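Local atomic coordinates of probable chitinase (Chromobacterium violaceum, PDB entry 5JH8), a protein that probably binds and hydrolyses chitin, as a glycoside hydrolase family 18 protein built on a TIM-barrel fold. Residues Leu163-Leu173 and Tyr202-Lys211; Pro187-Trp195 and Asp251-Phe259. All coordinates share one frame; numbering follows the deposited sequence.

Interaction 1 (Leu163-Leu173 and Tyr202-Lys211); sequences LRALGAAADYL and YAVERVPAAK. With EDO (1,2-ethanediol), chain C.
Leu163 and Val207, with Lys211 reaching the backbone at Gly167 and Ala170, carry a helix-to-helix contact on the outside of the TIM barrel, where two successive outer helices run into neighbouring parallel strands. The axes of 163-169 and 202-206 approach to 9.3 Å at a signed angle of -61°. Close packing is possible because Gly167 presents only its CA to Val207 CG1, at 3.9 Å. The other Val207 branch, CG2, lies beside the backbone N and meets Leu163 O and Leu173 CD1; Leu163 CD2 touches the edge of the Tyr202 ring and Ala203 CB. Lys211 bends at chi3 (138°), which brings its amine to the end of helix 163-169. There NZ donates to Gly167 O and to Ala170 O, each at 2.9 Å, the first in the carbonyl plane. Further along, Leu173 N donates to Lys211 O (2.8 Å), joining the start of strand 172-176 to the chain entering strand 212-222. At the solvent side Arg164 crosses Arg206 at about a right angle, with Arg206 CA over one guanidinium face. Two waters lie in the plane of the Arg164 group and link NH2 to Glu205 O and OE2. The Arg206 guanidinium sits between one of these waters and Tyr202 CE1, its NH1 bonded to Tyr202 O (3.0 Å) and its NE and NH2 to O1 of an ethanediol probably from the crystallisation liquor. The lysine amine, held by a helical carbonyl and one just past it, would be expected to offset the partial negative charge of that helix end; Arg164 reaches Glu205 through water, Arg206 through a long charge contact.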
ATOM      1  N   LEU A 163      13.308   2.109  -9.120  1.00 10.37           N
ATOM      2  CA  LEU A 163      12.173   3.022  -9.276  1.00 10.94           C
ATOM      3  C   LEU A 163      12.226   3.756 -10.605  1.00 10.46           C
ATOM      4  O   LEU A 163      11.187   3.994 -11.235  1.00 10.31           O
ATOM      5  CB  LEU A 163      12.110   4.038  -8.138  1.00 11.18           C
ATOM      6  CG  LEU A 163      11.294   3.622  -6.913  1.00 13.86           C
ATOM      7  CD1 LEU A 163      11.856   2.421  -6.211  1.00 15.86           C
ATOM      8  CD2 LEU A 163      11.170   4.782  -5.952  1.00 14.14           C
ATOM      9  N   ARG A 164      13.415   4.177 -11.028  1.00 10.28           N
ATOM     10  CA  ARG A 164      13.519   4.866 -12.310  1.00 11.17           C
ATOM     11  C   ARG A 164      12.932   4.021 -13.441  1.00 11.81           C
ATOM     12  O   ARG A 164      12.123   4.506 -14.245  1.00 12.17           O
ATOM     13  CB  ARG A 164      14.973   5.238 -12.594  1.00 13.40           C
ATOM     14  CG  ARG A 164      15.160   6.229 -13.729  1.00 15.96           C
ATOM     15  CD  ARG A 164      16.624   6.670 -13.880  1.00 18.51           C
ATOM     16  NE  ARG A 164      17.060   7.614 -12.847  1.00 20.29           N
ATOM     17  CZ  ARG A 164      16.913   8.934 -12.920  1.00 21.67           C
ATOM     18  NH1 ARG A 164      16.355   9.498 -13.988  1.00 22.07           N
ATOM     19  NH2 ARG A 164      17.329   9.696 -11.922  1.00 22.29           N
ATOM     20  N   ALA A 165      13.308   2.741 -13.503  1.00 11.28           N
ATOM     21  CA  ALA A 165      12.819   1.872 -14.573  1.00 10.57           C
ATOM     22  C   ALA A 165      11.328   1.581 -14.404  1.00 10.20           C
ATOM     23  O   ALA A 165      10.550   1.626 -15.369  1.00 11.54           O
ATOM     24  CB  ALA A 165      13.616   0.567 -14.614  1.00 12.05           C
ATOM     25  N   LEU A 166      10.910   1.274 -13.180  1.00 10.36           N
ATOM     26  CA  LEU A 166       9.522   0.910 -12.950  1.00  9.42           C
ATOM     27  C   LEU A 166       8.607   2.090 -13.240  1.00  9.33           C
ATOM     28  O   LEU A 166       7.534   1.933 -13.831  1.00 10.02           O
ATOM     29  CB  LEU A 166       9.353   0.444 -11.500  1.00  9.55           C
ATOM     30  CG  LEU A 166      10.112  -0.835 -11.093  1.00  9.48           C
ATOM     31  CD1 LEU A 166      10.084  -1.078  -9.581  1.00  9.65           C
ATOM     32  CD2 LEU A 166       9.540  -2.042 -11.821  1.00  9.74           C
ATOM     33  N   GLY A 167       9.018   3.273 -12.793  1.00  9.99           N
ATOM     34  CA  GLY A 167       8.199   4.450 -12.966  1.00 10.54           C
ATOM     35  C   GLY A 167       8.069   4.881 -14.403  1.00 10.97           C
ATOM     36  O   GLY A 167       7.072   5.499 -14.769  1.00 13.46           O
ATOM     37  N   ALA A 168       9.075   4.596 -15.229  1.00 10.89           N
ATOM     38  CA  ALA A 168       8.970   4.929 -16.643  1.00 11.80           C
ATOM     39  C   ALA A 168       7.948   4.051 -17.356  1.00 11.43           C
ATOM     40  O   ALA A 168       7.361   4.474 -18.353  1.00 14.07           O
ATOM     41  CB  ALA A 168      10.334   4.804 -17.318  1.00 13.44           C
ATOM     42  N   ALA A 169       7.701   2.852 -16.847  1.00 10.75           N
ATOM     43  CA  ALA A 169       6.813   1.901 -17.495  1.00 11.81           C
ATOM     44  C   ALA A 169       5.385   1.957 -16.975  1.00 11.90           C
ATOM     45  O   ALA A 169       4.435   1.761 -17.737  1.00 15.21           O
ATOM     46  CB  ALA A 169       7.355   0.490 -17.279  1.00 13.34           C
ATOM     47  N   ALA A 170       5.205   2.200 -15.695  1.00 10.49           N
ATOM     48  CA  ALA A 170       3.893   2.153 -15.078  1.00 10.16           C
ATOM     49  C   ALA A 170       3.206   3.518 -15.137  1.00  9.83           C
ATOM     50  O   ALA A 170       3.836   4.551 -15.347  1.00 12.04           O
ATOM     51  CB  ALA A 170       4.053   1.711 -13.632  1.00 11.36           C
ATOM     52  N   ASP A 171       1.880   3.497 -14.990  1.00  8.27           N
ATOM     53  CA  ASP A 171       1.125   4.731 -14.822  1.00  8.39           C
ATOM     54  C   ASP A 171       1.346   5.330 -13.443  1.00  7.73           C
ATOM     55  O   ASP A 171       1.427   6.566 -13.303  1.00  8.30           O
ATOM     56  CB  ASP A 171      -0.361   4.491 -15.074  1.00  8.78           C
ATOM     57  CG  ASP A 171      -0.617   4.072 -16.473  1.00 10.15           C
ATOM     58  OD1 ASP A 171      -0.756   4.972 -17.313  1.00 12.26           O
ATOM     59  OD2 ASP A 171      -0.601   2.855 -16.740  1.00  9.21           O
ATOM     60  N   TYR A 172       1.459   4.481 -12.415  1.00  7.28           N
ATOM     61  CA  TYR A 172       1.725   4.937 -11.064  1.00  6.70           C
ATOM     62  C   TYR A 172       2.600   3.923 -10.354  1.00  6.86           C
ATOM     63  O   TYR A 172       2.464   2.711 -10.560  1.00  7.03           O
ATOM     64  CB  TYR A 172       0.451   5.048 -10.234  1.00  8.11           C
ATOM     65  CG  TYR A 172      -0.555   6.039 -10.739  1.00  8.38           C
ATOM     66  CD1 TYR A 172      -0.486   7.380 -10.361  1.00  9.44           C
ATOM     67  CD2 TYR A 172      -1.595   5.647 -11.593  1.00  8.95           C
ATOM     68  CE1 TYR A 172      -1.414   8.299 -10.798  1.00 10.82           C
ATOM     69  CE2 TYR A 172      -2.516   6.552 -12.037  1.00 10.42           C
ATOM     70  CZ  TYR A 172      -2.429   7.883 -11.630  1.00 11.00           C
ATOM     71  OH  TYR A 172      -3.376   8.783 -12.080  1.00 13.02           O
ATOM     72  N   LEU A 173       3.472   4.428  -9.481  1.00  7.43           N
ATOM     73  CA  LEU A 173       4.058   3.627  -8.413  1.00  6.84           C
ATOM     74  C   LEU A 173       3.304   3.944  -7.141  1.00  6.36           C
ATOM     75  O   LEU A 173       3.164   5.119  -6.762  1.00  7.69           O
ATOM     76  CB  LEU A 173       5.547   3.904  -8.192  1.00  7.72           C
ATOM     77  CG  LEU A 173       6.425   3.757  -9.431  1.00  8.38           C
ATOM     78  CD1 LEU A 173       7.881   3.893  -9.062  1.00  9.23           C
ATOM     79  CD2 LEU A 173       6.191   2.420 -10.143  1.00  8.60           C
ATOM     80  N   TYR A 202      13.420  10.831  -2.882  1.00  9.90           N
ATOM     81  CA  TYR A 202      14.119   9.834  -3.675  1.00 10.55           C
ATOM     82  C   TYR A 202      13.284   9.439  -4.885  1.00  9.31           C
ATOM     83  O   TYR A 202      13.787   9.358  -6.011  1.00  9.90           O
ATOM     84  CB  TYR A 202      14.410   8.627  -2.772  1.00 10.26           C
ATOM     85  CG  TYR A 202      15.028   7.429  -3.455  1.00 10.44           C
ATOM     86  CD1 TYR A 202      16.391   7.333  -3.630  1.00 11.07           C
ATOM     87  CD2 TYR A 202      14.238   6.389  -3.918  1.00 10.07           C
ATOM     88  CE1 TYR A 202      16.941   6.247  -4.262  1.00 11.20           C
ATOM     89  CE2 TYR A 202      14.779   5.297  -4.561  1.00 10.36           C
ATOM     90  CZ  TYR A 202      16.130   5.226  -4.715  1.00 11.39           C
ATOM     91  OH  TYR A 202      16.662   4.136  -5.362  1.00 11.36           O
ATOM     92  N   ALA A 203      11.988   9.193  -4.664  1.00  8.88           N
ATOM     93  CA  ALA A 203      11.104   8.741  -5.734  1.00  9.14           C
ATOM     94  C   ALA A 203      10.939   9.798  -6.819  1.00  8.82           C
ATOM     95  O   ALA A 203      11.025   9.469  -8.004  1.00  9.51           O
ATOM     96  CB  ALA A 203       9.748   8.337  -5.160  1.00  9.56           C
ATOM     97  N   VAL A 204      10.686  11.061  -6.441  1.00  9.12           N
ATOM     98  CA  VAL A 204      10.358  12.078  -7.446  1.00  9.30           C
ATOM     99  C   VAL A 204      11.587  12.546  -8.210  1.00  9.48           C
ATOM    100  O   VAL A 204      11.457  13.119  -9.300  1.00  9.89           O
ATOM    101  CB  VAL A 204       9.540  13.266  -6.905  1.00 11.12           C
ATOM    102  CG1 VAL A 204       8.269  12.793  -6.209  1.00 11.79           C
ATOM    103  CG2 VAL A 204      10.362  14.127  -5.979  1.00 11.35           C
ATOM    104  N   GLU A 205      12.783  12.310  -7.683  1.00  9.38           N
ATOM    105  CA  GLU A 205      13.969  12.538  -8.487  1.00 10.54           C
ATOM    106  C   GLU A 205      14.050  11.540  -9.634  1.00 10.34           C
ATOM    107  O   GLU A 205      14.586  11.856 -10.705  1.00 11.39           O
ATOM    108  CB  GLU A 205      15.212  12.416  -7.605  1.00 12.33           C
ATOM    109  CG  GLU A 205      16.510  12.632  -8.360  1.00 15.67           C
ATOM    110  CD  GLU A 205      17.721  12.629  -7.440  1.00 19.88           C
ATOM    111  OE1 GLU A 205      17.643  13.219  -6.347  1.00 21.46           O
ATOM    112  OE2 GLU A 205      18.764  12.040  -7.803  1.00 22.19           O
ATOM    113  N   ARG A 206      13.518  10.333  -9.428  1.00  9.68           N
ATOM    114  CA  ARG A 206      13.679   9.216 -10.340  1.00  9.74           C
ATOM    115  C   ARG A 206      12.465   8.953 -11.208  1.00  9.51           C
ATOM    116  O   ARG A 206      12.602   8.287 -12.249  1.00 10.22           O
ATOM    117  CB  ARG A 206      14.022   7.961  -9.530  1.00 10.62           C
ATOM    118  CG  ARG A 206      15.463   8.000  -9.027  1.00 11.48           C
ATOM    119  CD  ARG A 206      15.731   7.114  -7.828  1.00 12.14           C
ATOM    120  NE  ARG A 206      17.111   7.269  -7.374  1.00 12.53           N
ATOM    121  CZ  ARG A 206      17.554   8.275  -6.628  1.00 12.86           C
ATOM    122  NH1 ARG A 206      16.737   9.234  -6.224  1.00 12.53           N
ATOM    123  NH2 ARG A 206      18.836   8.311  -6.281  1.00 14.58           N
ATOM    124  N   VAL A 207      11.311   9.487 -10.824  1.00  9.72           N
ATOM    125  CA  VAL A 207      10.017   9.202 -11.427  1.00  9.46           C
ATOM    126  C   VAL A 207       9.252  10.513 -11.497  1.00  9.01           C
ATOM    127  O   VAL A 207       9.267  11.267 -10.523  1.00  9.17           O
ATOM    128  CB  VAL A 207       9.223   8.197 -10.579  1.00 10.25           C
ATOM    129  CG1 VAL A 207       7.903   7.886 -11.250  1.00  9.75           C
ATOM    130  CG2 VAL A 207      10.032   6.948 -10.373  1.00 11.12           C
ATOM    131  N   PRO A 208       8.554  10.826 -12.588  1.00  9.55           N
ATOM    132  CA  PRO A 208       7.732  12.036 -12.583  1.00  9.05           C
ATOM    133  C   PRO A 208       6.776  11.994 -11.402  1.00  9.12           C
ATOM    134  O   PRO A 208       6.104  10.991 -11.161  1.00  9.11           O
ATOM    135  CB  PRO A 208       6.988  11.961 -13.918  1.00 10.33           C
ATOM    136  CG  PRO A 208       7.861  11.125 -14.784  1.00 10.92           C
ATOM    137  CD  PRO A 208       8.449  10.101 -13.864  1.00 10.19           C
ATOM    138  N   ALA A 209       6.693  13.110 -10.680  1.00  9.09           N
ATOM    139  CA  ALA A 209       5.922  13.103  -9.446  1.00  8.27           C
ATOM    140  C   ALA A 209       4.464  12.733  -9.687  1.00  8.40           C
ATOM    141  O   ALA A 209       3.844  12.094  -8.833  1.00  8.24           O
ATOM    142  CB  ALA A 209       6.019  14.454  -8.748  1.00  8.81           C
ATOM    143  N   ALA A 210       3.907  13.101 -10.847  1.00  8.86           N
ATOM    144  CA  ALA A 210       2.511  12.795 -11.136  1.00  9.16           C
ATOM    145  C   ALA A 210       2.254  11.303 -11.246  1.00  8.60           C
ATOM    146  O   ALA A 210       1.094  10.884 -11.214  1.00  9.07           O
ATOM    147  CB  ALA A 210       2.081  13.490 -12.424  1.00 10.31           C
ATOM    148  N   LYS A 211       3.301  10.483 -11.358  1.00  8.55           N
ATOM    149  CA  LYS A 211       3.162   9.039 -11.381  1.00  9.03           C
ATOM    150  C   LYS A 211       3.404   8.395 -10.027  1.00  9.34           C
ATOM    151  O   LYS A 211       3.478   7.173  -9.946  1.00 13.57           O
ATOM    152  CB  LYS A 211       4.136   8.442 -12.393  1.00  9.95           C
ATOM    153  CG  LYS A 211       3.906   8.843 -13.817  1.00 12.85           C
ATOM    154  CD  LYS A 211       4.908   8.095 -14.681  1.00 15.21           C
ATOM    155  CE  LYS A 211       4.287   7.593 -15.934  1.00 14.41           C
ATOM    156  NZ  LYS A 211       5.223   6.736 -16.673  1.00 13.17           N
TER
HETATM  157  C1  EDO C 502      20.102   4.642  -8.512  1.00 29.61           C
HETATM  158  O1  EDO C 502      19.458   5.554  -7.613  1.00 29.00           O
HETATM  159  C2  EDO C 502      19.358   4.606  -9.840  1.00 30.13           C
HETATM  160  O2  EDO C 502      18.128   5.327  -9.721  1.00 30.36           O
HETATM  161  O   HOH W   1      15.466   2.371  -7.148  1.00 11.44           O
HETATM  162  O   HOH W   2      11.127   7.040 -14.212  1.00 16.81           O
HETATM  163  O   HOH W   3      16.881  12.762 -11.825  1.00 19.58           O
HETATM  164  O   HOH W   4      19.156   9.887  -9.489  1.00 33.54           O

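Interaction 2 (Pro187-Trp195 and Asp251-Phe259); sequences PGPVAGSDW and DAGTHSLTF
Pro189, Ser193 and Asp194 face Thr254, His255 and Ser256 where the loop leading into helix 193-206 of the TIM barrel meets the four-residue hairpin loop joining strands 249-251 and 256-262. His255 and Ser256 both face Asp251, forming a G1 beta bulge that closes the hairpin loop. The Pro189 ring crosses the Thr254 side chain at about a right angle: CG approaches Thr254 OG1 and CB approaches Ser256 OG, both at 3.7 Å. Asp194 instead lies alongside Thr254, pointing the same way, with OD1 3.5 Å from the methyl CG2. That methyl stands beside the backbone N of Thr254, whereas OG1 (chi1 69°) turns to Asp251 and donates to the anti lone pair of OD2 at 2.7 Å. The threonine thus offers its methyl to Asp194 while its hydroxyl holds the turn together. Ser193 OG comes to the His255 ring at its edge, 3.3 Å from CD2; on the ring's far end ND1 is bonded to Tyr250. Gly192 is the N-cap residue, and its CA makes a CA-H...O contact with Thr254 O. A water accepts from Ala191 N and donates to Ser256 OG, giving the loop a water-mediated link to the first residue of the strand. Lys282 of helix 276-289 binds both Ala191 O and His255 O, so this helix closes over the same junction. The central acceptor is Thr254 O, gripped from opposite faces of its carbonyl plane: Ser193 N reaches it at 2.9 Å with an N-H...O angle of 167°, and Ser256 OG donates to it at 2.9 Å.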
ATOM      1  N   PRO A 187       9.865  -0.761  18.453  1.00  9.30           N
ATOM      2  CA  PRO A 187       8.814   0.251  18.273  1.00  9.20           C
ATOM      3  C   PRO A 187       9.349   1.519  17.627  1.00  9.19           C
ATOM      4  O   PRO A 187      10.450   1.980  17.921  1.00 10.37           O
ATOM      5  CB  PRO A 187       8.331   0.520  19.707  1.00  9.78           C
ATOM      6  CG  PRO A 187       8.709  -0.708  20.485  1.00 11.72           C
ATOM      7  CD  PRO A 187       9.975  -1.194  19.858  1.00 10.75           C
ATOM      8  N   GLY A 188       8.512   2.126  16.801  1.00  9.30           N
ATOM      9  CA  GLY A 188       8.763   3.443  16.272  1.00  9.07           C
ATOM     10  C   GLY A 188       7.657   3.832  15.323  1.00  8.30           C
ATOM     11  O   GLY A 188       6.773   3.023  15.038  1.00  7.84           O
ATOM     12  N   PRO A 189       7.732   5.044  14.789  1.00  8.56           N
ATOM     13  CA  PRO A 189       6.735   5.478  13.816  1.00  8.30           C
ATOM     14  C   PRO A 189       6.565   4.456  12.701  1.00  8.19           C
ATOM     15  O   PRO A 189       7.535   3.924  12.147  1.00  8.44           O
ATOM     16  CB  PRO A 189       7.313   6.790  13.287  1.00  9.38           C
ATOM     17  CG  PRO A 189       8.140   7.320  14.414  1.00 10.73           C
ATOM     18  CD  PRO A 189       8.716   6.097  15.094  1.00  9.90           C
ATOM     19  N   VAL A 190       5.305   4.230  12.347  1.00  7.57           N
ATOM     20  CA  VAL A 190       4.955   3.304  11.272  1.00  7.65           C
ATOM     21  C   VAL A 190       5.009   3.974   9.907  1.00  7.03           C
ATOM     22  O   VAL A 190       5.262   3.316   8.895  1.00  7.32           O
ATOM     23  CB  VAL A 190       3.567   2.707  11.569  1.00  7.90           C
ATOM     24  CG1 VAL A 190       3.108   1.803  10.444  1.00 10.03           C
ATOM     25  CG2 VAL A 190       3.615   1.960  12.892  1.00  8.93           C
ATOM     26  N   ALA A 191       4.776   5.274   9.864  1.00  6.84           N
ATOM     27  CA  ALA A 191       4.750   6.048   8.635  1.00  7.15           C
ATOM     28  C   ALA A 191       5.244   7.456   8.950  1.00  7.09           C
ATOM     29  O   ALA A 191       4.582   8.455   8.679  1.00  7.32           O
ATOM     30  CB  ALA A 191       3.342   6.055   8.035  1.00  7.52           C
ATOM     31  N   GLY A 192       6.440   7.542   9.528  1.00  7.21           N
ATOM     32  CA  GLY A 192       6.950   8.828   9.971  1.00  7.85           C
ATOM     33  C   GLY A 192       7.123   9.780   8.800  1.00  8.26           C
ATOM     34  O   GLY A 192       7.592   9.397   7.724  1.00  7.84           O
ATOM     35  N   SER A 193       6.771  11.053   9.023  1.00  8.07           N
ATOM     36  CA  SER A 193       6.782  12.020   7.938  1.00  8.88           C
ATOM     37  C   SER A 193       8.184  12.335   7.453  1.00  8.91           C
ATOM     38  O   SER A 193       8.362  12.661   6.274  1.00  9.57           O
ATOM     39  CB  SER A 193       6.111  13.309   8.382  1.00  9.74           C
ATOM     40  OG  SER A 193       6.701  13.841   9.552  1.00 10.41           O
ATOM     41  N   ASP A 194       9.178  12.287   8.342  1.00  9.22           N
ATOM     42  CA  ASP A 194      10.559  12.556   7.942  1.00  9.90           C
ATOM     43  C   ASP A 194      11.063  11.462   6.999  1.00  9.61           C
ATOM     44  O   ASP A 194      11.620  11.742   5.930  1.00  9.65           O
ATOM     45  CB  ASP A 194      11.449  12.751   9.179  1.00 11.74           C
ATOM     46  CG  ASP A 194      11.412  11.596  10.178  1.00 12.80           C
ATOM     47  OD1 ASP A 194      10.526  10.729  10.153  1.00 12.07           O
ATOM     48  OD2 ASP A 194      12.315  11.588  11.048  1.00 15.09           O
ATOM     49  N   TRP A 195      10.834  10.207   7.375  1.00  9.21           N
ATOM     50  CA  TRP A 195      11.142   9.058   6.531  1.00  8.45           C
ATOM     51  C   TRP A 195      10.355   9.100   5.225  1.00  8.09           C
ATOM     52  O   TRP A 195      10.911   8.862   4.145  1.00  8.41           O
ATOM     53  CB  TRP A 195      10.822   7.812   7.359  1.00  8.88           C
ATOM     54  CG  TRP A 195      10.846   6.500   6.678  1.00  8.35           C
ATOM     55  CD1 TRP A 195      11.949   5.745   6.411  1.00  9.20           C
ATOM     56  CD2 TRP A 195       9.715   5.719   6.251  1.00  8.13           C
ATOM     57  NE1 TRP A 195      11.588   4.552   5.833  1.00  9.23           N
ATOM     58  CE2 TRP A 195      10.220   4.516   5.712  1.00  8.08           C
ATOM     59  CE3 TRP A 195       8.328   5.919   6.276  1.00  7.74           C
ATOM     60  CZ2 TRP A 195       9.380   3.516   5.198  1.00  8.53           C
ATOM     61  CZ3 TRP A 195       7.504   4.928   5.774  1.00  7.56           C
ATOM     62  CH2 TRP A 195       8.032   3.737   5.243  1.00  7.82           C
ATOM     63  N   ASP A 251       4.409  13.340  18.284  1.00 10.00           N
ATOM     64  CA  ASP A 251       5.803  13.533  17.904  1.00 12.02           C
ATOM     65  C   ASP A 251       5.821  14.410  16.658  1.00 11.19           C
ATOM     66  O   ASP A 251       5.530  13.955  15.549  1.00 11.68           O
ATOM     67  CB  ASP A 251       6.480  12.194  17.660  1.00 13.67           C
ATOM     68  CG  ASP A 251       7.986  12.344  17.512  1.00 16.77           C
ATOM     69  OD1 ASP A 251       8.653  12.713  18.508  1.00 17.60           O
ATOM     70  OD2 ASP A 251       8.506  12.124  16.403  1.00 19.18           O
ATOM     71  N   ALA A 252       6.147  15.684  16.844  1.00 11.88           N
ATOM     72  CA  ALA A 252       6.057  16.627  15.738  1.00 13.17           C
ATOM     73  C   ALA A 252       7.091  16.347  14.660  1.00 12.47           C
ATOM     74  O   ALA A 252       6.807  16.553  13.477  1.00 15.06           O
ATOM     75  CB  ALA A 252       6.210  18.053  16.264  1.00 15.51           C
ATOM     76  N   GLY A 253       8.277  15.859  15.039  1.00 11.38           N
ATOM     77  CA  GLY A 253       9.329  15.595  14.072  1.00 12.06           C
ATOM     78  C   GLY A 253       8.994  14.501  13.086  1.00 11.07           C
ATOM     79  O   GLY A 253       9.565  14.468  11.992  1.00 12.22           O
ATOM     80  N   THR A 254       8.092  13.596  13.452  1.00  9.65           N
ATOM     81  CA  THR A 254       7.687  12.511  12.567  1.00  8.88           C
ATOM     82  C   THR A 254       6.195  12.523  12.270  1.00  8.46           C
ATOM     83  O   THR A 254       5.694  11.592  11.625  1.00  8.48           O
ATOM     84  CB  THR A 254       8.057  11.141  13.165  1.00  9.78           C
ATOM     85  OG1 THR A 254       7.238  10.877  14.311  1.00 10.71           O
ATOM     86  CG2 THR A 254       9.526  11.070  13.531  1.00 10.62           C
ATOM     87  N   HIS A 255       5.464  13.519  12.752  1.00  8.29           N
ATOM     88  CA  HIS A 255       4.011  13.570  12.627  1.00  8.65           C
ATOM     89  C   HIS A 255       3.389  12.211  12.917  1.00  8.26           C
ATOM     90  O   HIS A 255       2.682  11.621  12.103  1.00  8.45           O
ATOM     91  CB  HIS A 255       3.558  14.138  11.280  1.00  8.77           C
ATOM     92  CG  HIS A 255       3.758  15.607  11.185  1.00  9.71           C
ATOM     93  ND1 HIS A 255       2.939  16.499  11.840  1.00 10.61           N
ATOM     94  CD2 HIS A 255       4.733  16.339  10.599  1.00 10.62           C
ATOM     95  CE1 HIS A 255       3.374  17.724  11.612  1.00 11.93           C
ATOM     96  NE2 HIS A 255       4.462  17.656  10.868  1.00 11.86           N
ATOM     97  N   SER A 256       3.657  11.719  14.127  1.00  8.20           N
ATOM     98  CA  SER A 256       3.167  10.419  14.555  1.00  8.65           C
ATOM     99  C   SER A 256       2.727  10.513  16.004  1.00  9.26           C
ATOM    100  O   SER A 256       3.279  11.299  16.772  1.00 11.50           O
ATOM    101  CB  SER A 256       4.255   9.358  14.363  1.00  8.96           C
ATOM    102  OG  SER A 256       4.672   9.294  13.005  1.00  9.81           O
ATOM    103  N   LEU A 257       1.755   9.688  16.371  1.00  8.46           N
ATOM    104  CA  LEU A 257       1.198   9.659  17.708  1.00  8.42           C
ATOM    105  C   LEU A 257       1.731   8.444  18.452  1.00  8.56           C
ATOM    106  O   LEU A 257       1.742   7.336  17.903  1.00  8.76           O
ATOM    107  CB  LEU A 257      -0.321   9.607  17.630  1.00  9.01           C
ATOM    108  CG  LEU A 257      -1.037   9.820  18.956  1.00 10.72           C
ATOM    109  CD1 LEU A 257      -1.000  11.286  19.347  1.00 11.25           C
ATOM    110  CD2 LEU A 257      -2.471   9.311  18.857  1.00 11.17           C
ATOM    111  N   THR A 258       2.157   8.637  19.707  1.00  9.84           N
ATOM    112  CA  THR A 258       2.638   7.517  20.503  1.00  9.37           C
ATOM    113  C   THR A 258       2.038   7.560  21.899  1.00  9.61           C
ATOM    114  O   THR A 258       1.724   8.623  22.433  1.00 10.18           O
ATOM    115  CB  THR A 258       4.174   7.467  20.535  1.00  9.57           C
ATOM    116  OG1 THR A 258       4.615   6.260  21.171  1.00  9.49           O
ATOM    117  CG2 THR A 258       4.772   8.640  21.260  1.00 10.57           C
ATOM    118  N   PHE A 259       1.886   6.387  22.499  1.00  9.83           N
ATOM    119  CA  PHE A 259       1.515   6.301  23.902  1.00 11.08           C
ATOM    120  C   PHE A 259       1.979   4.969  24.447  1.00 11.38           C
ATOM    121  O   PHE A 259       2.303   4.047  23.700  1.00 10.88           O
ATOM    122  CB  PHE A 259       0.016   6.530  24.159  1.00 11.02           C
ATOM    123  CG  PHE A 259      -0.914   5.593  23.430  1.00 11.10           C
ATOM    124  CD1 PHE A 259      -1.342   5.886  22.142  1.00 11.90           C
ATOM    125  CD2 PHE A 259      -1.434   4.463  24.056  1.00 11.25           C
ATOM    126  CE1 PHE A 259      -2.214   5.060  21.488  1.00 12.25           C
ATOM    127  CE2 PHE A 259      -2.327   3.637  23.386  1.00 12.45           C
ATOM    128  CZ  PHE A 259      -2.712   3.953  22.111  1.00 12.65           C
TER
HETATM  129  O   HOH W   5       3.554   7.264  11.580  1.00  8.21           O

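How the interactions relate
From the N terminus, helix 163-169 and the start of strand 172-176 come first, then 187-195, a loop that runs into the first turn of helix 193-206. The C-terminal part of that helix returns to 163-173 in interaction 1, closing a loop of 28 residues. The chain next enters strand 212-222 and later reaches 251-259, where interaction 2 closes a loop of 55 residues back to 187-195. The segments alternate, so the two loops cross. Both contacts use helix 193-206: its C-terminal part in interaction 1, against the neighbouring outer helix, and its N-terminal end in interaction 2, against the turn before strand 256-262. The contacts lie about 25 Å apart, centre to centre.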